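5-formyltetrahydrofolate cyclo-ligase family protein (Bacillus anthracis, PDB 2JCB) probably catalyses the ATP-driven, magnesium-dependent conversion of 5-formyltetrahydrofolate to 5,10-methenyltetrahydrofolate in folate metabolism. Local coordinates at residues T33-Q38 and L165-Q170; Y44-W49 and V184-T189; Q103-Y108 and E113-L118. All blocks are in the same frame, centred on the assembly; numbering follows the deposited sequence.

From the N terminus, helix 29-44 supplies the first half of interaction 1 at 33-38, and the link into helix 47-51 with its first turn (44-49) supplies that of interaction 2. Interaction 3 opens and closes next, at 103-108 and 113-118, a local beta hairpin falling within the long loops of both others. The chain then returns: 165-170 completes interaction 1, and 184-189 completes interaction 2, so these two loops cross. They tie successive helices to the end of strand 161-165 and to its parallel neighbour 186-189, and they touch through a probable hydrogen bond from Ala-166 N to Ile-188 O. Interaction 3 stands apart, its centre about 27 Å from that of interaction 1.

Interaction 1: T33-Q38 and L165-Q170; sequences TTLSEQ and LAYSFQ
Leu-35 and Tyr-167 mark the closest approach of the two backbones, with their CA atoms 7.1 Å apart. Segment 33-38 is a run of helix, whereas 165-170 leaves strand 161-165 and tightens into a 3-10 turn at 168-170, so only side chains bridge the distance. The first bond of the Leu-35 side chain is directed at the loop, and its CD1 lies 3.6 Å from Tyr-167 CD1. Leu-35 CB also packs on the same flank of the ring, 3.7 Å from Tyr-167 CE1, and the leucine chain runs at a slant to the ring. A chi1 of -55° sets Tyr-167 CG anti to its carbonyl carbon and lets the ring reach across to the helix. An aromatic residue suits this place because it offers hydrocarbon to Leu-35 and carries a hydroxyl beyond it. That buried hydroxyl is hydrogen-bonded to Asn-63 O, while Ser-36, small enough to sit beside it, has its OG bonded to Tyr-32 O and Asn-66 N. Within the loop, backbone Tyr-167 N donates to Gln-170 OE1 over 2.9 Å, from above the carbonyl plane of the side-chain amide; together with Gln-170 N to Tyr-167 O this bond closes the turn. Met-24 of helix 6-26 packs against Tyr-167, as do Tyr-32 and Ile-39 of helix 29-44, so the Tyr-167 side chain joins the loop after strand 161-165 to both helices.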
ATOM      1  N   THR A  33      15.248   6.875   4.993  1.00 26.77           N
ATOM      2  CA  THR A  33      15.821   7.074   3.666  1.00 27.22           C
ATOM      3  C   THR A  33      16.476   5.777   3.183  1.00 26.98           C
ATOM      4  O   THR A  33      16.178   5.312   2.084  1.00 28.86           O
ATOM      5  CB  THR A  33      16.818   8.209   3.654  1.00 28.20           C
ATOM      6  OG1 THR A  33      16.184   9.431   4.062  1.00 29.65           O
ATOM      7  CG2 THR A  33      17.473   8.387   2.269  1.00 28.52           C
ATOM      8  N   THR A  34      17.369   5.226   4.002  1.00 27.05           N
ATOM      9  CA  THR A  34      18.131   4.006   3.609  1.00 26.99           C
ATOM     10  C   THR A  34      17.229   2.791   3.369  1.00 27.78           C
ATOM     11  O   THR A  34      17.301   2.148   2.298  1.00 28.31           O
ATOM     12  CB  THR A  34      19.222   3.676   4.670  1.00 25.20           C
ATOM     13  OG1 THR A  34      20.082   4.803   4.854  1.00 24.98           O
ATOM     14  CG2 THR A  34      20.091   2.496   4.213  1.00 25.63           C
ATOM     15  N   LEU A  35      16.329   2.522   4.315  1.00 27.53           N
ATOM     16  CA  LEU A  35      15.413   1.374   4.230  1.00 27.67           C
ATOM     17  C   LEU A  35      14.453   1.568   3.040  1.00 28.23           C
ATOM     18  O   LEU A  35      14.188   0.627   2.280  1.00 28.65           O
ATOM     19  CB  LEU A  35      14.655   1.162   5.546  1.00 29.50           C
ATOM     20  CG  LEU A  35      15.372   0.718   6.822  1.00 32.01           C
ATOM     21  CD1 LEU A  35      14.448   0.626   8.008  1.00 32.82           C
ATOM     22  CD2 LEU A  35      16.074  -0.609   6.649  1.00 36.92           C
ATOM     23  N   SER A  36      13.955   2.791   2.846  1.00 27.13           N
ATOM     24  CA  SER A  36      13.025   3.002   1.712  1.00 29.48           C
ATOM     25  C   SER A  36      13.747   2.708   0.397  1.00 30.71           C
ATOM     26  O   SER A  36      13.161   2.089  -0.495  1.00 30.74           O
ATOM     27  CB  SER A  36      12.484   4.432   1.646  1.00 29.58           C
ATOM     28  OG  SER A  36      11.455   4.584   2.611  1.00 31.56           O
ATOM     29  N   GLU A  37      14.996   3.168   0.312  1.00 30.56           N
ATOM     30  CA  GLU A  37      15.870   2.933  -0.856  1.00 32.56           C
ATOM     31  C   GLU A  37      16.083   1.428  -1.113  1.00 31.41           C
ATOM     32  O   GLU A  37      15.977   0.978  -2.274  1.00 30.66           O
ATOM     33  CB  GLU A  37      17.223   3.627  -0.631  1.00 31.61           C
ATOM     34  CG  GLU A  37      17.207   5.044  -1.192  1.00 35.72           C
ATOM     35  CD  GLU A  37      18.298   6.027  -0.639  1.00 38.22           C
ATOM     36  OE1 GLU A  37      19.312   5.592   0.003  1.00 44.05           O
ATOM     37  OE2 GLU A  37      18.116   7.261  -0.880  1.00 42.96           O
ATOM     38  N   GLN A  38      16.403   0.689  -0.041  1.00 29.33           N
ATOM     39  CA  GLN A  38      16.661  -0.770  -0.153  1.00 29.73           C
ATOM     40  C   GLN A  38      15.420  -1.512  -0.627  1.00 29.40           C
ATOM     41  O   GLN A  38      15.497  -2.402  -1.480  1.00 28.75           O
ATOM     42  CB  GLN A  38      17.161  -1.353   1.170  1.00 29.98           C
ATOM     43  CG  GLN A  38      18.537  -0.831   1.474  1.00 32.85           C
ATOM     44  CD  GLN A  38      19.085  -1.311   2.807  1.00 33.71           C
ATOM     45  OE1 GLN A  38      18.427  -2.051   3.532  1.00 39.15           O
ATOM     46  NE2 GLN A  38      20.309  -0.864   3.143  1.00 37.40           N
ATOM     47  N   LEU A 165       4.935  -3.236   0.394  1.00 28.63           N
ATOM     48  CA  LEU A 165       6.273  -2.813   0.807  1.00 29.83           C
ATOM     49  C   LEU A 165       6.241  -2.537   2.309  1.00 30.26           C
ATOM     50  O   LEU A 165       5.333  -1.843   2.767  1.00 31.15           O
ATOM     51  CB  LEU A 165       6.663  -1.555   0.016  1.00 29.58           C
ATOM     52  CG  LEU A 165       6.485  -1.659  -1.499  1.00 32.02           C
ATOM     53  CD1 LEU A 165       6.748  -0.334  -2.301  1.00 33.49           C
ATOM     54  CD2 LEU A 165       7.400  -2.771  -2.036  1.00 30.87           C
ATOM     55  N   ALA A 166       7.218  -3.037   3.089  1.00 28.90           N
ATOM     56  CA  ALA A 166       7.195  -2.908   4.517  1.00 28.65           C
ATOM     57  C   ALA A 166       8.582  -2.903   5.104  1.00 29.10           C
ATOM     58  O   ALA A 166       9.446  -3.616   4.633  1.00 28.64           O
ATOM     59  CB  ALA A 166       6.363  -4.004   5.125  1.00 28.34           C
ATOM     60  N   TYR A 167       8.789  -2.104   6.147  1.00 27.95           N
ATOM     61  CA  TYR A 167       9.989  -2.247   6.936  1.00 28.02           C
ATOM     62  C   TYR A 167       9.806  -3.566   7.713  1.00 27.45           C
ATOM     63  O   TYR A 167       8.675  -3.991   8.043  1.00 27.37           O
ATOM     64  CB  TYR A 167      10.085  -1.115   7.956  1.00 29.71           C
ATOM     65  CG  TYR A 167      10.013   0.243   7.342  1.00 26.30           C
ATOM     66  CD1 TYR A 167      11.091   0.729   6.595  1.00 29.66           C
ATOM     67  CD2 TYR A 167       8.917   1.106   7.578  1.00 27.32           C
ATOM     68  CE1 TYR A 167      11.055   1.989   6.051  1.00 31.07           C
ATOM     69  CE2 TYR A 167       8.889   2.411   7.038  1.00 30.44           C
ATOM     70  CZ  TYR A 167       9.974   2.832   6.271  1.00 30.66           C
ATOM     71  OH  TYR A 167      10.065   4.092   5.656  1.00 29.47           O
ATOM     72  N   SER A 168      10.920  -4.235   7.975  1.00 29.30           N
ATOM     73  CA  SER A 168      10.846  -5.514   8.662  1.00 29.38           C
ATOM     74  C   SER A 168      10.148  -5.463  10.035  1.00 29.64           C
ATOM     75  O   SER A 168       9.522  -6.444  10.433  1.00 30.35           O
ATOM     76  CB  SER A 168      12.222  -6.202   8.710  1.00 30.47           C
ATOM     77  OG  SER A 168      13.074  -5.520   9.562  1.00 32.43           O
ATOM     78  N   PHE A 169      10.237  -4.331  10.743  1.00 30.05           N
ATOM     79  CA  PHE A 169       9.533  -4.158  12.004  1.00 30.31           C
ATOM     80  C   PHE A 169       7.993  -4.074  11.843  1.00 29.93           C
ATOM     81  O   PHE A 169       7.274  -4.112  12.836  1.00 31.04           O
ATOM     82  CB  PHE A 169      10.061  -2.947  12.794  1.00 30.74           C
ATOM     83  CG  PHE A 169       9.639  -1.610  12.213  1.00 31.83           C
ATOM     84  CD1 PHE A 169       8.347  -1.106  12.451  1.00 33.13           C
ATOM     85  CD2 PHE A 169      10.532  -0.842  11.447  1.00 34.19           C
ATOM     86  CE1 PHE A 169       7.938   0.115  11.966  1.00 31.68           C
ATOM     87  CE2 PHE A 169      10.124   0.407  10.936  1.00 33.25           C
ATOM     88  CZ  PHE A 169       8.806   0.867  11.176  1.00 30.81           C
ATOM     89  N   GLN A 170       7.497  -3.922  10.618  1.00 29.00           N
ATOM     90  CA  GLN A 170       6.061  -4.007  10.382  1.00 27.47           C
ATOM     91  C   GLN A 170       5.594  -5.431  10.298  1.00 29.71           C
ATOM     92  O   GLN A 170       4.389  -5.688  10.335  1.00 29.31           O
ATOM     93  CB  GLN A 170       5.722  -3.298   9.073  1.00 26.51           C
ATOM     94  CG  GLN A 170       5.822  -1.785   9.133  1.00 25.93           C
ATOM     95  CD  GLN A 170       5.539  -1.151   7.770  1.00 27.35           C
ATOM     96  OE1 GLN A 170       6.428  -0.738   7.052  1.00 31.79           O
ATOM     97  NE2 GLN A 170       4.240  -1.022   7.456  1.00 26.59           N
TER

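Interaction 2: Y44-W49 and V184-T189; sequences YEQKEW and VEKIIT
Lys-186 reaches from strand 186-189 of the central sheet to Gln-46, just before helix 47-51, and to Glu-48 in its first turn, a helix-on-sheet contact in a Rossmann-like alpha/beta fold. The ionic part is the salt bridge to Glu-48: Lys-186 NZ lies 2.9 Å from Glu-48 OE2, on the syn side and somewhat out of the carboxylate plane, and makes a weak second bond to Glu-48 OE1. The two side chains meet head-on from helix and strand. Glutamate suits its place as a short acidic chain that can turn back to the ammonium group, here by a bend at chi2 (-95°); Lys-186, otherwise extended, bends at chi3 (-79°). The carboxylate also draws close to the lysine's methylenes. A hydrogen bond to an uncharged acceptor adds to this grip, Lys-186 NZ donating to Gln-46 OE1 over 2.8 Å, tilted 17° from the carbonyl plane. Glutamine fits because its amide works both ways: OE1 accepts from the lysine while NE2 is bonded to Ser-42 O near the end of the preceding helix. Gln-46 itself occupies the N-cap position of helix 47-51. Lysine is equally apt, its long chain spanning the gap between sheet and helix. The apolar part belongs to Ile-188, which points to the same side of the strand as Lys-186 and also touches Ser-42 and Leu-43; its CD1 packs 3.8 Å from Gln-46 CG.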
ATOM      1  N   TYR A  44      12.086  -3.238  -7.807  1.00 28.68           N
ATOM      2  CA  TYR A  44      12.323  -3.091  -9.230  1.00 28.89           C
ATOM      3  C   TYR A  44      12.940  -4.362  -9.818  1.00 29.94           C
ATOM      4  O   TYR A  44      12.972  -4.510 -11.010  1.00 32.04           O
ATOM      5  CB  TYR A  44      13.269  -1.944  -9.492  1.00 28.76           C
ATOM      6  CG  TYR A  44      12.836  -0.599  -8.926  1.00 26.28           C
ATOM      7  CD1 TYR A  44      11.479  -0.311  -8.708  1.00 27.44           C
ATOM      8  CD2 TYR A  44      13.803   0.339  -8.537  1.00 27.86           C
ATOM      9  CE1 TYR A  44      11.079   0.930  -8.151  1.00 30.33           C
ATOM     10  CE2 TYR A  44      13.438   1.597  -7.995  1.00 31.72           C
ATOM     11  CZ  TYR A  44      12.071   1.882  -7.805  1.00 31.74           C
ATOM     12  OH  TYR A  44      11.688   3.113  -7.255  1.00 30.22           O
ATOM     13  N   GLU A  45      13.462  -5.243  -8.970  1.00 28.99           N
ATOM     14  CA  GLU A  45      13.994  -6.539  -9.449  1.00 29.14           C
ATOM     15  C   GLU A  45      12.916  -7.615  -9.624  1.00 28.62           C
ATOM     16  O   GLU A  45      13.217  -8.678 -10.175  1.00 27.89           O
ATOM     17  CB  GLU A  45      15.052  -7.057  -8.489  1.00 29.65           C
ATOM     18  CG  GLU A  45      16.313  -6.202  -8.477  1.00 31.70           C
ATOM     19  CD  GLU A  45      17.475  -6.927  -7.826  1.00 38.50           C
ATOM     20  OE1 GLU A  45      17.220  -7.911  -7.079  1.00 41.52           O
ATOM     21  OE2 GLU A  45      18.633  -6.533  -8.060  1.00 37.05           O
ATOM     22  N   GLN A  46      11.704  -7.353  -9.126  1.00 27.61           N
ATOM     23  CA  GLN A  46      10.622  -8.344  -9.088  1.00 27.65           C
ATOM     24  C   GLN A  46      10.038  -8.514 -10.492  1.00 28.55           C
ATOM     25  O   GLN A  46       9.856  -7.514 -11.272  1.00 29.10           O
ATOM     26  CB  GLN A  46       9.508  -8.009  -8.040  1.00 27.73           C
ATOM     27  CG  GLN A  46      10.030  -7.851  -6.563  1.00 27.64           C
ATOM     28  CD  GLN A  46      10.841  -9.021  -6.116  1.00 28.62           C
ATOM     29  OE1 GLN A  46      10.384 -10.159  -6.151  1.00 32.22           O
ATOM     30  NE2 GLN A  46      12.090  -8.767  -5.715  1.00 29.57           N
ATOM     31  N   LYS A  47       9.799  -9.778 -10.846  1.00 27.34           N
ATOM     32  CA  LYS A  47       9.178 -10.089 -12.146  1.00 27.96           C
ATOM     33  C   LYS A  47       7.872  -9.295 -12.367  1.00 28.93           C
ATOM     34  O   LYS A  47       7.646  -8.791 -13.462  1.00 29.57           O
ATOM     35  CB  LYS A  47       8.937 -11.589 -12.237  1.00 27.53           C
ATOM     36  CG  LYS A  47       8.163 -12.059 -13.462  1.00 28.92           C
ATOM     37  CD  LYS A  47       8.037 -13.598 -13.351  1.00 31.15           C
ATOM     38  CE  LYS A  47       6.991 -14.150 -14.312  1.00 33.80           C
ATOM     39  NZ  LYS A  47       7.630 -14.297 -15.613  1.00 37.16           N
ATOM     40  N   GLU A  48       7.029  -9.202 -11.349  1.00 29.29           N
ATOM     41  CA  GLU A  48       5.745  -8.544 -11.499  1.00 32.60           C
ATOM     42  C   GLU A  48       5.860  -7.036 -11.687  1.00 32.30           C
ATOM     43  O   GLU A  48       4.990  -6.456 -12.321  1.00 33.58           O
ATOM     44  CB  GLU A  48       4.774  -8.880 -10.379  1.00 33.35           C
ATOM     45  CG  GLU A  48       5.250  -8.482  -9.031  1.00 35.72           C
ATOM     46  CD  GLU A  48       5.955  -9.611  -8.298  1.00 38.99           C
ATOM     47  OE1 GLU A  48       6.808 -10.311  -8.889  1.00 35.93           O
ATOM     48  OE2 GLU A  48       5.651  -9.780  -7.106  1.00 39.37           O
ATOM     49  N   TRP A  49       6.947  -6.424 -11.205  1.00 31.61           N
ATOM     50  CA  TRP A  49       7.252  -5.016 -11.555  1.00 31.20           C
ATOM     51  C   TRP A  49       7.625  -4.882 -13.012  1.00 31.37           C
ATOM     52  O   TRP A  49       7.031  -4.108 -13.766  1.00 30.49           O
ATOM     53  CB  TRP A  49       8.402  -4.471 -10.670  1.00 31.13           C
ATOM     54  CG  TRP A  49       8.883  -3.099 -11.117  1.00 30.77           C
ATOM     55  CD1 TRP A  49       9.862  -2.828 -12.010  1.00 31.37           C
ATOM     56  CD2 TRP A  49       8.305  -1.832 -10.746  1.00 30.83           C
ATOM     57  NE1 TRP A  49       9.982  -1.459 -12.188  1.00 33.92           N
ATOM     58  CE2 TRP A  49       9.038  -0.829 -11.411  1.00 31.33           C
ATOM     59  CE3 TRP A  49       7.264  -1.466  -9.880  1.00 30.64           C
ATOM     60  CZ2 TRP A  49       8.748   0.554 -11.260  1.00 30.43           C
ATOM     61  CZ3 TRP A  49       6.966  -0.095  -9.721  1.00 32.20           C
ATOM     62  CH2 TRP A  49       7.700   0.887 -10.429  1.00 31.58           C
ATOM     63  N   VAL A 184      -2.363 -10.195   1.079  1.00 28.45           N
ATOM     64  CA  VAL A 184      -1.553  -9.780  -0.095  1.00 29.96           C
ATOM     65  C   VAL A 184      -0.663 -10.965  -0.516  1.00 29.93           C
ATOM     66  O   VAL A 184      -0.369 -11.821   0.307  1.00 29.76           O
ATOM     67  CB  VAL A 184      -0.684  -8.525   0.167  1.00 30.81           C
ATOM     68  CG1 VAL A 184      -1.577  -7.306   0.388  1.00 33.69           C
ATOM     69  CG2 VAL A 184       0.235  -8.703   1.394  1.00 30.67           C
ATOM     70  N   GLU A 185      -0.262 -10.995  -1.781  1.00 29.56           N
ATOM     71  CA  GLU A 185       0.480 -12.124  -2.332  1.00 29.99           C
ATOM     72  C   GLU A 185       1.976 -12.105  -2.012  1.00 29.23           C
ATOM     73  O   GLU A 185       2.630 -13.138  -2.080  1.00 30.52           O
ATOM     74  CB  GLU A 185       0.328 -12.181  -3.851  1.00 30.71           C
ATOM     75  CG  GLU A 185      -1.049 -12.608  -4.228  1.00 32.26           C
ATOM     76  CD  GLU A 185      -1.302 -12.460  -5.730  1.00 37.71           C
ATOM     77  OE1 GLU A 185      -0.619 -11.673  -6.437  1.00 36.04           O
ATOM     78  OE2 GLU A 185      -2.218 -13.128  -6.203  1.00 42.08           O
ATOM     79  N   LYS A 186       2.516 -10.937  -1.774  1.00 28.78           N
ATOM     80  CA  LYS A 186       3.965 -10.805  -1.541  1.00 28.46           C
ATOM     81  C   LYS A 186       4.236  -9.593  -0.691  1.00 29.32           C
ATOM     82  O   LYS A 186       3.561  -8.555  -0.832  1.00 28.92           O
ATOM     83  CB  LYS A 186       4.667 -10.584  -2.884  1.00 29.63           C
ATOM     84  CG  LYS A 186       6.234 -10.411  -2.716  1.00 31.83           C
ATOM     85  CD  LYS A 186       6.921 -10.176  -4.040  1.00 33.09           C
ATOM     86  CE  LYS A 186       7.092 -11.497  -4.806  1.00 37.30           C
ATOM     87  NZ  LYS A 186       7.842 -11.307  -6.089  1.00 33.52           N
ATOM     88  N   ILE A 187       5.220  -9.708   0.197  1.00 28.73           N
ATOM     89  CA  ILE A 187       5.630  -8.565   1.039  1.00 28.82           C
ATOM     90  C   ILE A 187       7.159  -8.425   0.768  1.00 30.43           C
ATOM     91  O   ILE A 187       7.891  -9.429   0.828  1.00 31.87           O
ATOM     92  CB  ILE A 187       5.301  -8.729   2.559  1.00 28.04           C
ATOM     93  CG1 ILE A 187       3.771  -8.917   2.773  1.00 27.76           C
ATOM     94  CG2 ILE A 187       5.788  -7.498   3.360  1.00 30.48           C
ATOM     95  CD1 ILE A 187       3.440  -9.841   3.831  1.00 34.66           C
ATOM     96  N   ILE A 188       7.612  -7.221   0.436  1.00 28.09           N
ATOM     97  CA  ILE A 188       9.035  -6.915   0.274  1.00 29.41           C
ATOM     98  C   ILE A 188       9.474  -6.058   1.467  1.00 29.92           C
ATOM     99  O   ILE A 188       8.893  -4.972   1.678  1.00 30.96           O
ATOM    100  CB  ILE A 188       9.265  -6.151  -1.013  1.00 29.11           C
ATOM    101  CG1 ILE A 188       8.702  -6.932  -2.224  1.00 32.11           C
ATOM    102  CG2 ILE A 188      10.745  -5.885  -1.196  1.00 29.35           C
ATOM    103  CD1 ILE A 188       8.735  -6.143  -3.427  1.00 32.96           C
ATOM    104  N   THR A 189      10.488  -6.509   2.203  1.00 29.64           N
ATOM    105  CA  THR A 189      11.100  -5.745   3.291  1.00 28.66           C
ATOM    106  C   THR A 189      12.543  -5.507   2.910  1.00 29.05           C
ATOM    107  O   THR A 189      12.994  -5.918   1.803  1.00 26.79           O
ATOM    108  CB  THR A 189      11.051  -6.487   4.656  1.00 29.11           C
ATOM    109  OG1 THR A 189      11.986  -7.577   4.636  1.00 30.06           O
ATOM    110  CG2 THR A 189       9.620  -7.001   4.996  1.00 30.85           C
TER

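Interaction 3: Q103-Y108 and E113-L118; sequences QLETVY and EPIPAL
The carboxamide of Gln-103 meets Leu-118 at the edge of its plane: NE2 donates to Leu-118 O over 2.9 Å, the acceptor lying only 6° out of the amide plane. Its OE1 accepts from the backbone N of Ser-99 and Asn-100, so both ends of the amide are engaged and its rotation is fixed. The Val-107 and Glu-113 side chains cross at about a right angle, bringing Val-107 CG2 within 3.3 Å of Glu-113 OE1. Glu-113 OE2 accepts from Cys-86 N, while Glu-113 OE1 has a weak, long ion pair with Lys-85 NZ. These groups decorate the antiparallel hairpin of strands 104-108 and 111-114. Glu-105 and Glu-113 form a hydrogen-bonded pair, Glu-105 N donating to Glu-113 O at 2.8 Å and Glu-113 N to Glu-105 O at 2.9 Å. Leu-104 and Pro-114 form the adjoining non-hydrogen-bonded pair, where proline fits without losing a bond to strand 104-108. Beyond it Ile-115 N donates to Gln-103 O. With CG between the backbone N and the carbonyl carbon (chi1 55°), the extended Glu-105 side chain slants across Ile-115, its CG 3.6 Å from Ile-115 CG1. A water donates to Pro-114 O over 2.7 Å and lies doubtfully close to Glu-105 OE2.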
ATOM      1  N   GLN A 103      -1.510  16.673 -11.096  1.00 28.26           N
ATOM      2  CA  GLN A 103      -2.847  16.115 -11.183  1.00 27.92           C
ATOM      3  C   GLN A 103      -3.333  15.687  -9.785  1.00 27.23           C
ATOM      4  O   GLN A 103      -4.396  15.080  -9.650  1.00 27.80           O
ATOM      5  CB  GLN A 103      -2.839  14.921 -12.122  1.00 27.39           C
ATOM      6  CG  GLN A 103      -2.837  15.328 -13.580  1.00 26.89           C
ATOM      7  CD  GLN A 103      -2.546  14.170 -14.486  1.00 29.13           C
ATOM      8  OE1 GLN A 103      -1.434  13.683 -14.518  1.00 28.46           O
ATOM      9  NE2 GLN A 103      -3.548  13.726 -15.247  1.00 30.37           N
ATOM     10  N   LEU A 104      -2.534  15.973  -8.755  1.00 28.56           N
ATOM     11  CA  LEU A 104      -2.936  15.664  -7.370  1.00 27.83           C
ATOM     12  C   LEU A 104      -3.398  16.933  -6.659  1.00 29.40           C
ATOM     13  O   LEU A 104      -2.917  18.027  -6.961  1.00 28.43           O
ATOM     14  CB  LEU A 104      -1.755  15.119  -6.578  1.00 29.17           C
ATOM     15  CG  LEU A 104      -1.137  13.832  -7.123  1.00 27.19           C
ATOM     16  CD1 LEU A 104       0.007  13.458  -6.226  1.00 31.63           C
ATOM     17  CD2 LEU A 104      -2.215  12.726  -7.127  1.00 29.54           C
ATOM     18  N   GLU A 105      -4.305  16.764  -5.702  1.00 30.29           N
ATOM     19  CA  GLU A 105      -4.673  17.847  -4.784  1.00 32.20           C
ATOM     20  C   GLU A 105      -4.635  17.329  -3.340  1.00 33.82           C
ATOM     21  O   GLU A 105      -4.669  16.130  -3.108  1.00 32.14           O
ATOM     22  CB  GLU A 105      -6.057  18.395  -5.106  1.00 32.36           C
ATOM     23  CG  GLU A 105      -7.139  17.325  -5.125  1.00 31.47           C
ATOM     24  CD  GLU A 105      -8.507  17.861  -5.477  1.00 34.10           C
ATOM     25  OE1 GLU A 105      -8.680  19.107  -5.545  1.00 37.00           O
ATOM     26  OE2 GLU A 105      -9.411  17.021  -5.668  1.00 34.91           O
ATOM     27  N   THR A 106      -4.580  18.250  -2.383  1.00 36.77           N
ATOM     28  CA  THR A 106      -4.617  17.862  -0.985  1.00 40.27           C
ATOM     29  C   THR A 106      -6.058  17.925  -0.529  1.00 42.24           C
ATOM     30  O   THR A 106      -6.668  19.004  -0.503  1.00 42.53           O
ATOM     31  CB  THR A 106      -3.737  18.757  -0.080  1.00 41.26           C
ATOM     32  OG1 THR A 106      -2.511  19.102  -0.754  1.00 42.11           O
ATOM     33  CG2 THR A 106      -3.414  18.021   1.252  1.00 41.01           C
ATOM     34  N   VAL A 107      -6.588  16.756  -0.180  1.00 45.14           N
ATOM     35  CA  VAL A 107      -7.973  16.605   0.268  1.00 47.55           C
ATOM     36  C   VAL A 107      -8.068  16.602   1.800  1.00 49.82           C
ATOM     37  O   VAL A 107      -9.130  16.314   2.355  1.00 50.63           O
ATOM     38  CB  VAL A 107      -8.626  15.320  -0.302  1.00 47.72           C
ATOM     39  CG1 VAL A 107      -8.942  15.468  -1.808  1.00 47.29           C
ATOM     40  CG2 VAL A 107      -7.745  14.100  -0.022  1.00 46.90           C
ATOM     41  N   TYR A 108      -6.946  16.897   2.465  1.00 51.87           N
ATOM     42  CA  TYR A 108      -6.902  17.328   3.883  1.00 54.04           C
ATOM     43  C   TYR A 108      -5.563  17.076   4.581  1.00 54.79           C
ATOM     44  O   TYR A 108      -5.062  15.940   4.602  1.00 54.99           O
ATOM     45  CB  TYR A 108      -8.102  16.835   4.731  1.00 54.55           C
ATOM     46  CG  TYR A 108      -8.085  15.414   5.314  1.00 55.51           C
ATOM     47  CD1 TYR A 108      -7.284  15.094   6.419  1.00 56.06           C
ATOM     48  CD2 TYR A 108      -8.945  14.422   4.823  1.00 56.59           C
ATOM     49  CE1 TYR A 108      -7.292  13.805   6.990  1.00 57.37           C
ATOM     50  CE2 TYR A 108      -8.969  13.125   5.391  1.00 57.99           C
ATOM     51  CZ  TYR A 108      -8.139  12.827   6.479  1.00 57.15           C
ATOM     52  OH  TYR A 108      -8.150  11.565   7.059  1.00 56.44           O
ATOM     53  N   GLU A 113      -4.735  13.286  -3.332  1.00 34.51           N
ATOM     54  CA  GLU A 113      -5.562  12.458  -4.222  1.00 33.91           C
ATOM     55  C   GLU A 113      -5.654  13.016  -5.639  1.00 31.67           C
ATOM     56  O   GLU A 113      -5.531  14.211  -5.816  1.00 31.18           O
ATOM     57  CB  GLU A 113      -6.971  12.290  -3.651  1.00 33.48           C
ATOM     58  CG  GLU A 113      -7.001  11.424  -2.376  1.00 34.61           C
ATOM     59  CD  GLU A 113      -8.402  11.124  -1.896  1.00 37.39           C
ATOM     60  OE1 GLU A 113      -9.277  12.021  -2.001  1.00 44.06           O
ATOM     61  OE2 GLU A 113      -8.611   9.994  -1.397  1.00 41.61           O
ATOM     62  N   PRO A 114      -5.929  12.148  -6.644  1.00 29.27           N
ATOM     63  CA  PRO A 114      -6.048  12.604  -8.040  1.00 28.66           C
ATOM     64  C   PRO A 114      -7.258  13.526  -8.154  1.00 28.07           C
ATOM     65  O   PRO A 114      -8.295  13.248  -7.546  1.00 28.68           O
ATOM     66  CB  PRO A 114      -6.322  11.301  -8.814  1.00 29.09           C
ATOM     67  CG  PRO A 114      -6.808  10.314  -7.794  1.00 28.93           C
ATOM     68  CD  PRO A 114      -6.171  10.695  -6.511  1.00 29.67           C
ATOM     69  N   ILE A 115      -7.126  14.591  -8.943  1.00 28.35           N
ATOM     70  CA  ILE A 115      -8.208  15.537  -9.141  1.00 27.93           C
ATOM     71  C   ILE A 115      -9.163  14.912 -10.165  1.00 28.25           C
ATOM     72  O   ILE A 115      -8.766  14.683 -11.312  1.00 26.73           O
ATOM     73  CB  ILE A 115      -7.668  16.901  -9.673  1.00 28.21           C
ATOM     74  CG1 ILE A 115      -6.618  17.489  -8.711  1.00 29.61           C
ATOM     75  CG2 ILE A 115      -8.820  17.853  -9.967  1.00 27.61           C
ATOM     76  CD1 ILE A 115      -5.743  18.579  -9.317  1.00 28.77           C
ATOM     77  N   PRO A 116     -10.399  14.566  -9.740  1.00 29.00           N
ATOM     78  CA  PRO A 116     -11.330  13.915 -10.673  1.00 29.42           C
ATOM     79  C   PRO A 116     -11.390  14.594 -12.042  1.00 28.43           C
ATOM     80  O   PRO A 116     -11.349  13.911 -13.056  1.00 30.02           O
ATOM     81  CB  PRO A 116     -12.684  14.037  -9.968  1.00 29.23           C
ATOM     82  CG  PRO A 116     -12.353  13.991  -8.544  1.00 30.25           C
ATOM     83  CD  PRO A 116     -11.013  14.719  -8.405  1.00 30.38           C
ATOM     84  N   ALA A 117     -11.468  15.931 -12.077  1.00 26.33           N
ATOM     85  CA  ALA A 117     -11.623  16.656 -13.340  1.00 27.02           C
ATOM     86  C   ALA A 117     -10.416  16.516 -14.287  1.00 26.70           C
ATOM     87  O   ALA A 117     -10.558  16.687 -15.501  1.00 27.06           O
ATOM     88  CB  ALA A 117     -11.935  18.128 -13.071  1.00 26.82           C
ATOM     89  N   LEU A 118      -9.254  16.157 -13.719  1.00 26.43           N
ATOM     90  CA  LEU A 118      -8.009  16.094 -14.481  1.00 26.77           C
ATOM     91  C   LEU A 118      -7.448  14.690 -14.633  1.00 26.70           C
ATOM     92  O   LEU A 118      -6.345  14.525 -15.123  1.00 27.32           O
ATOM     93  CB  LEU A 118      -6.949  16.999 -13.846  1.00 26.82           C
ATOM     94  CG  LEU A 118      -7.318  18.495 -13.758  1.00 29.19           C
ATOM     95  CD1 LEU A 118      -6.158  19.251 -13.124  1.00 31.84           C
ATOM     96  CD2 LEU A 118      -7.692  19.075 -15.111  1.00 29.63           C
TER
HETATM   97  O   HOH W   1      -9.143  14.552  -5.302  1.00 35.73           O